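Local coordinates for Lysine/ornithine decarboxylase (Selenomonas ruminantium, PDB 5GJO) that decarboxylates L-lysine and L-ornithine with similar efficiency to cadaverine and putrescine, using pyridoxal 5'-phosphate as cofactor and working as a homodimer, at the interface of chains A and B. Sequence-based numbering; all coordinates share one arbitrary frame. Chains: chain A/B, Lysine/ornithine decarboxylase.

The interface of chains A and B. Residues chain A 290-291, 295, 299, 356-361; chain B 290-291, 295, 299, 356-361.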
ATOM      1  N   ILE A 290      -0.998   0.110   9.337  1.00 12.84           N
ATOM      2  CA  ILE A 290      -0.659  -0.869   8.314  1.00 12.62           C
ATOM      3  C   ILE A 290      -0.844  -0.335   6.896  1.00 12.59           C
ATOM      4  O   ILE A 290      -0.237  -0.880   5.960  1.00 13.56           O
ATOM      5  CB  ILE A 290      -1.430  -2.161   8.543  1.00 14.82           C
ATOM      6  CG1 ILE A 290      -0.677  -3.339   7.902  1.00 16.86           C
ATOM      7  CG2 ILE A 290      -2.847  -2.036   7.983  1.00 13.68           C
ATOM      8  CD1 ILE A 290      -1.144  -4.680   8.348  1.00 21.39           C
ATOM      9  N   TYR A 291      -1.567   0.778   6.746  1.00 10.95           N
ATOM     10  CA  TYR A 291      -1.671   1.435   5.449  1.00 12.67           C
ATOM     11  C   TYR A 291      -0.659   2.551   5.273  1.00 14.49           C
ATOM     12  O   TYR A 291      -0.677   3.219   4.250  1.00 13.85           O
ATOM     13  CB  TYR A 291      -3.051   1.992   5.207  1.00 11.86           C
ATOM     14  CG  TYR A 291      -4.092   0.930   4.945  1.00 12.79           C
ATOM     15  CD1 TYR A 291      -4.252   0.429   3.671  1.00 14.79           C
ATOM     16  CD2 TYR A 291      -4.947   0.459   5.963  1.00 13.15           C
ATOM     17  CE1 TYR A 291      -5.206  -0.538   3.407  1.00 15.28           C
ATOM     18  CE2 TYR A 291      -5.913  -0.543   5.668  1.00 14.05           C
ATOM     19  CZ  TYR A 291      -6.026  -0.986   4.395  1.00 15.97           C
ATOM     20  OH  TYR A 291      -6.997  -1.938   4.030  1.00 16.12           O
ATOM     21  N   SER A 295       3.050  -0.830   6.532  1.00 12.30           N
ATOM     22  CA  SER A 295       2.728  -1.662   5.361  1.00 12.59           C
ATOM     23  C   SER A 295       3.705  -2.768   5.078  1.00 12.85           C
ATOM     24  O   SER A 295       3.304  -3.802   4.522  1.00 12.74           O
ATOM     25  CB  SER A 295       2.616  -0.765   4.079  1.00 12.24           C
ATOM     26  OG  SER A 295       3.843   0.000   3.908  1.00 13.31           O
ATOM     27  N   TYR A 299       3.499  -6.378   3.001  1.00 13.93           N
ATOM     28  CA  TYR A 299       4.242  -6.617   1.774  1.00 14.21           C
ATOM     29  C   TYR A 299       5.613  -7.225   1.997  1.00 15.61           C
ATOM     30  O   TYR A 299       6.160  -7.802   1.067  1.00 17.48           O
ATOM     31  CB  TYR A 299       4.419  -5.351   0.923  1.00 13.80           C
ATOM     32  CG  TYR A 299       3.190  -4.862   0.271  1.00 15.13           C
ATOM     33  CD1 TYR A 299       2.748  -5.417  -0.899  1.00 15.95           C
ATOM     34  CD2 TYR A 299       2.460  -3.828   0.815  1.00 20.07           C
ATOM     35  CE1 TYR A 299       1.593  -4.998  -1.475  1.00 18.45           C
ATOM     36  CE2 TYR A 299       1.306  -3.380   0.190  1.00 23.47           C
ATOM     37  CZ  TYR A 299       0.870  -3.992  -0.931  1.00 23.55           C
ATOM     38  OH  TYR A 299      -0.255  -3.527  -1.616  1.00 25.93           O
ATOM     39  N   VAL A 356       7.886   3.706   1.485  1.00 13.69           N
ATOM     40  CA  VAL A 356       7.670   3.523   0.054  1.00 14.23           C
ATOM     41  C   VAL A 356       6.440   2.777  -0.278  1.00 14.13           C
ATOM     42  O   VAL A 356       6.001   2.861  -1.420  1.00 13.25           O
ATOM     43  CB  VAL A 356       8.886   2.864  -0.656  1.00 14.14           C
ATOM     44  CG1 VAL A 356      10.031   3.741  -0.527  1.00 16.02           C
ATOM     45  CG2 VAL A 356       9.251   1.507  -0.061  1.00 14.40           C
ATOM     46  N   SER A 357       5.876   1.982   0.649  1.00 13.00           N
ATOM     47  CA  SER A 357       4.586   1.314   0.386  1.00 12.40           C
ATOM     48  C   SER A 357       3.452   1.898   1.216  1.00 11.89           C
ATOM     49  O   SER A 357       2.375   1.326   1.342  1.00 12.17           O
ATOM     50  CB  SER A 357       4.675  -0.210   0.482  1.00 13.41           C
ATOM     51  OG  SER A 357       5.315  -0.515   1.744  1.00 12.79           O
ATOM     52  N   ALA A 358       3.654   3.085   1.777  1.00 11.18           N
ATOM     53  CA  ALA A 358       2.564   3.812   2.462  1.00 11.75           C
ATOM     54  C   ALA A 358       1.539   4.328   1.433  1.00 12.53           C
ATOM     55  O   ALA A 358       1.864   4.563   0.294  1.00 12.63           O
ATOM     56  CB  ALA A 358       3.092   5.029   3.216  1.00 11.20           C
ATOM     57  N   THR A 359       0.360   4.574   1.920  1.00 13.17           N
ATOM     58  CA  THR A 359      -0.809   4.986   1.098  1.00 15.70           C
ATOM     59  C   THR A 359      -1.558   6.115   1.789  1.00 15.78           C
ATOM     60  O   THR A 359      -1.381   6.432   3.015  1.00 14.80           O
ATOM     61  CB  THR A 359      -1.842   3.845   0.926  1.00 15.60           C
ATOM     62  OG1 THR A 359      -2.557   3.675   2.155  1.00 15.58           O
ATOM     63  CG2 THR A 359      -1.180   2.635   0.570  1.00 17.11           C
ATOM     64  N   ARG A 360      -2.504   6.665   1.046  1.00 14.95           N
ATOM     65  CA  ARG A 360      -3.433   7.629   1.585  1.00 13.91           C
ATOM     66  C   ARG A 360      -4.808   7.009   1.860  1.00 14.22           C
ATOM     67  O   ARG A 360      -5.814   7.696   1.813  1.00 13.14           O
ATOM     68  CB  ARG A 360      -3.517   8.894   0.725  1.00 16.10           C
ATOM     69  CG  ARG A 360      -2.212   9.682   0.716  1.00 18.45           C
ATOM     70  CD  ARG A 360      -2.373  11.179   0.576  1.00 20.69           C
ATOM     71  NE  ARG A 360      -3.401  11.717   1.451  1.00 23.68           N
ATOM     72  CZ  ARG A 360      -4.049  12.848   1.234  1.00 28.63           C
ATOM     73  NH1 ARG A 360      -3.773  13.577   0.165  1.00 30.82           N
ATOM     74  NH2 ARG A 360      -4.985  13.240   2.073  1.00 26.99           N
ATOM     75  N   PHE A 361      -4.825   5.697   2.107  1.00 12.60           N
ATOM     76  CA  PHE A 361      -6.052   5.023   2.512  1.00 13.21           C
ATOM     77  C   PHE A 361      -6.762   5.766   3.599  1.00 13.48           C
ATOM     78  O   PHE A 361      -6.124   6.335   4.485  1.00 12.46           O
ATOM     79  CB  PHE A 361      -5.722   3.598   2.983  1.00 16.41           C
ATOM     80  CG  PHE A 361      -6.888   2.670   3.054  1.00 15.62           C
ATOM     81  CD1 PHE A 361      -7.362   2.096   1.927  1.00 25.13           C
ATOM     82  CD2 PHE A 361      -7.438   2.314   4.268  1.00 16.78           C
ATOM     83  CE1 PHE A 361      -8.435   1.142   2.008  1.00 23.34           C
ATOM     84  CE2 PHE A 361      -8.485   1.417   4.367  1.00 18.48           C
ATOM     85  CZ  PHE A 361      -9.010   0.852   3.238  1.00 20.07           C
TER
ATOM     86  N   ILE B 290       0.505  -5.420  -7.767  1.00 14.33           N
ATOM     87  CA  ILE B 290       0.033  -5.575  -6.415  1.00 14.51           C
ATOM     88  C   ILE B 290       0.306  -4.343  -5.552  1.00 13.24           C
ATOM     89  O   ILE B 290      -0.300  -4.154  -4.450  1.00 14.73           O
ATOM     90  CB  ILE B 290       0.664  -6.882  -5.806  1.00 17.13           C
ATOM     91  CG1 ILE B 290      -0.231  -7.471  -4.733  1.00 20.03           C
ATOM     92  CG2 ILE B 290       2.055  -6.640  -5.282  1.00 16.91           C
ATOM     93  CD1 ILE B 290       0.085  -8.851  -4.303  1.00 22.51           C
ATOM     94  N   TYR B 291       1.237  -3.527  -5.996  1.00 14.09           N
ATOM     95  CA  TYR B 291       1.534  -2.220  -5.318  1.00 13.00           C
ATOM     96  C   TYR B 291       0.691  -1.022  -5.834  1.00 15.84           C
ATOM     97  O   TYR B 291       0.774   0.097  -5.312  1.00 14.13           O
ATOM     98  CB  TYR B 291       3.034  -1.847  -5.408  1.00 14.21           C
ATOM     99  CG  TYR B 291       3.882  -2.687  -4.540  1.00 12.54           C
ATOM    100  CD1 TYR B 291       3.958  -2.420  -3.163  1.00 13.39           C
ATOM    101  CD2 TYR B 291       4.572  -3.738  -5.031  1.00 11.88           C
ATOM    102  CE1 TYR B 291       4.758  -3.141  -2.345  1.00 13.55           C
ATOM    103  CE2 TYR B 291       5.359  -4.552  -4.177  1.00 12.91           C
ATOM    104  CZ  TYR B 291       5.478  -4.195  -2.825  1.00 12.64           C
ATOM    105  OH  TYR B 291       6.272  -4.959  -1.988  1.00 14.99           O
ATOM    106  N   SER B 295      -3.574  -3.977  -5.125  1.00 14.25           N
ATOM    107  CA  SER B 295      -3.329  -4.015  -3.705  1.00 14.91           C
ATOM    108  C   SER B 295      -4.446  -4.618  -2.868  1.00 15.64           C
ATOM    109  O   SER B 295      -4.190  -5.140  -1.782  1.00 15.45           O
ATOM    110  CB  SER B 295      -3.069  -2.593  -3.203  1.00 14.36           C
ATOM    111  OG  SER B 295      -4.147  -1.743  -3.468  1.00 17.20           O
ATOM    112  N   TYR B 299      -4.672  -6.386   0.924  1.00 13.94           N
ATOM    113  CA  TYR B 299      -5.379  -5.756   2.025  1.00 14.20           C
ATOM    114  C   TYR B 299      -6.887  -6.141   2.133  1.00 15.63           C
ATOM    115  O   TYR B 299      -7.463  -6.006   3.165  1.00 18.25           O
ATOM    116  CB  TYR B 299      -5.310  -4.246   1.949  1.00 15.92           C
ATOM    117  CG  TYR B 299      -3.981  -3.712   2.273  1.00 16.26           C
ATOM    118  CD1 TYR B 299      -3.572  -3.588   3.578  1.00 16.66           C
ATOM    119  CD2 TYR B 299      -3.151  -3.251   1.298  1.00 22.16           C
ATOM    120  CE1 TYR B 299      -2.356  -3.016   3.927  1.00 16.74           C
ATOM    121  CE2 TYR B 299      -1.900  -2.762   1.627  1.00 25.69           C
ATOM    122  CZ  TYR B 299      -1.509  -2.611   2.983  1.00 22.39           C
ATOM    123  OH  TYR B 299      -0.240  -2.051   3.330  1.00 23.37           O
ATOM    124  N   VAL B 356      -7.451   3.262  -3.888  1.00 15.09           N
ATOM    125  CA  VAL B 356      -7.224   3.846  -2.559  1.00 16.26           C
ATOM    126  C   VAL B 356      -6.076   3.277  -1.765  1.00 15.77           C
ATOM    127  O   VAL B 356      -5.617   3.982  -0.826  1.00 15.46           O
ATOM    128  CB  VAL B 356      -8.460   3.888  -1.632  1.00 16.95           C
ATOM    129  CG1 VAL B 356      -9.472   4.751  -2.238  1.00 18.85           C
ATOM    130  CG2 VAL B 356      -9.078   2.548  -1.332  1.00 17.60           C
ATOM    131  N   SER B 357      -5.646   2.066  -2.065  1.00 14.53           N
ATOM    132  CA  SER B 357      -4.480   1.459  -1.351  1.00 14.80           C
ATOM    133  C   SER B 357      -3.309   1.306  -2.335  1.00 14.71           C
ATOM    134  O   SER B 357      -2.309   0.655  -2.055  1.00 14.81           O
ATOM    135  CB  SER B 357      -4.904   0.148  -0.642  1.00 15.65           C
ATOM    136  OG  SER B 357      -5.512  -0.747  -1.554  1.00 15.32           O
ATOM    137  N   ALA B 358      -3.392   1.956  -3.510  1.00 13.42           N
ATOM    138  CA  ALA B 358      -2.260   1.992  -4.464  1.00 13.35           C
ATOM    139  C   ALA B 358      -1.132   2.856  -3.875  1.00 12.91           C
ATOM    140  O   ALA B 358      -1.358   3.773  -3.045  1.00 13.26           O
ATOM    141  CB  ALA B 358      -2.703   2.478  -5.842  1.00 12.84           C
ATOM    142  N   THR B 359       0.084   2.618  -4.330  1.00 13.97           N
ATOM    143  CA  THR B 359       1.269   3.293  -3.831  1.00 14.48           C
ATOM    144  C   THR B 359       2.168   3.697  -4.976  1.00 15.03           C
ATOM    145  O   THR B 359       2.011   3.207  -6.100  1.00 15.87           O
ATOM    146  CB  THR B 359       2.181   2.283  -3.008  1.00 14.96           C
ATOM    147  OG1 THR B 359       2.758   1.269  -3.892  1.00 14.14           O
ATOM    148  CG2 THR B 359       1.389   1.606  -1.897  1.00 16.04           C
ATOM    149  N   ARG B 360       3.218   4.433  -4.662  1.00 13.64           N
ATOM    150  CA  ARG B 360       4.264   4.754  -5.615  1.00 14.69           C
ATOM    151  C   ARG B 360       5.530   3.915  -5.395  1.00 14.02           C
ATOM    152  O   ARG B 360       6.627   4.365  -5.621  1.00 12.96           O
ATOM    153  CB  ARG B 360       4.542   6.258  -5.645  1.00 18.08           C
ATOM    154  CG  ARG B 360       3.369   7.032  -6.222  1.00 18.22           C
ATOM    155  CD  ARG B 360       3.785   8.321  -6.895  1.00 22.37           C
ATOM    156  NE  ARG B 360       4.832   8.098  -7.877  1.00 25.71           N
ATOM    157  CZ  ARG B 360       5.690   9.014  -8.277  1.00 27.99           C
ATOM    158  NH1 ARG B 360       5.617  10.238  -7.798  1.00 30.34           N
ATOM    159  NH2 ARG B 360       6.619   8.699  -9.146  1.00 28.71           N
ATOM    160  N   PHE B 361       5.334   2.685  -4.938  1.00 12.50           N
ATOM    161  CA  PHE B 361       6.438   1.761  -4.719  1.00 13.18           C
ATOM    162  C   PHE B 361       7.180   1.582  -6.047  1.00 13.46           C
ATOM    163  O   PHE B 361       6.582   1.518  -7.089  1.00 13.17           O
ATOM    164  CB  PHE B 361       5.878   0.422  -4.253  1.00 13.49           C
ATOM    165  CG  PHE B 361       6.906  -0.578  -3.803  1.00 15.55           C
ATOM    166  CD1 PHE B 361       7.370  -0.566  -2.518  1.00 22.39           C
ATOM    167  CD2 PHE B 361       7.310  -1.600  -4.629  1.00 14.79           C
ATOM    168  CE1 PHE B 361       8.273  -1.501  -2.081  1.00 23.20           C
ATOM    169  CE2 PHE B 361       8.221  -2.529  -4.207  1.00 18.17           C
ATOM    170  CZ  PHE B 361       8.706  -2.484  -2.929  1.00 19.01           C
TER
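Both A:Tyr291 and A:Tyr299 hold CG anti to the carbonyl carbon (chi1 near -72°), sending each ring out to a tyrosine of the other subunit, whereas A:Phe361 turns CG anti to the backbone N (chi1 -163°) and lies over its own A:Tyr291. A:Tyr299 and B:Tyr291 approach from opposite directions and stack by their faces, offset, with CE1 of B:Tyr291 above the A:Tyr299 ring toward its rim and the B:Tyr291 hydroxyl reaching CB; the planes tilt by 25°, centroids 4.4 Å apart. B:Phe361 covers the opposite face of B:Tyr291, so three aromatic rings form a pile drawn from both chains, and flat side chains suit it because each offers two faces. Tyrosine rather than phenylalanine fits position 299 because its hydroxyl OH runs past the B:Tyr291 ring to the backbone carbonyl O of B:Ile290, a hydrogen bond of 2.9 Å. Near the two-fold axis A:Tyr299 and B:Tyr299 cross at about a right angle, their CE2 atoms 3.6 Å apart. An alanine in place of A:Tyr299 would probably weaken the dimer here, losing the stack on B:Tyr291, the bond to B:Ile290 and this crossing.

Also around the axis, the methyl CG2 of A:Thr359 packs obliquely on CG2 of B:Thr359 at 3.7 Å. Threonine serves twice: its methyl faces the partner, while OG1 donates to a lone pair of A:Tyr291 O (2.9 Å) and accepts the backbone N-H of A:Phe361 (N to OG1 3.0 Å), tying the segments that carry the aromatic pair. Branched B:Val356 puts CG2 3.7 Å from CE1 of A:Phe361, and its carbonyl O lies in plane at that ring's edge. Behind, the hydroxyl OG atoms of A:Ser295 and A:Ser357 share a hydrogen bond, joining the 3-10 helices 293-295 and 355-357. Repeated by the two-fold, this patch lies mid-homodimer, its centre about 14 Å from A:Cys324, the likely proton donor of an active site shared between subunits.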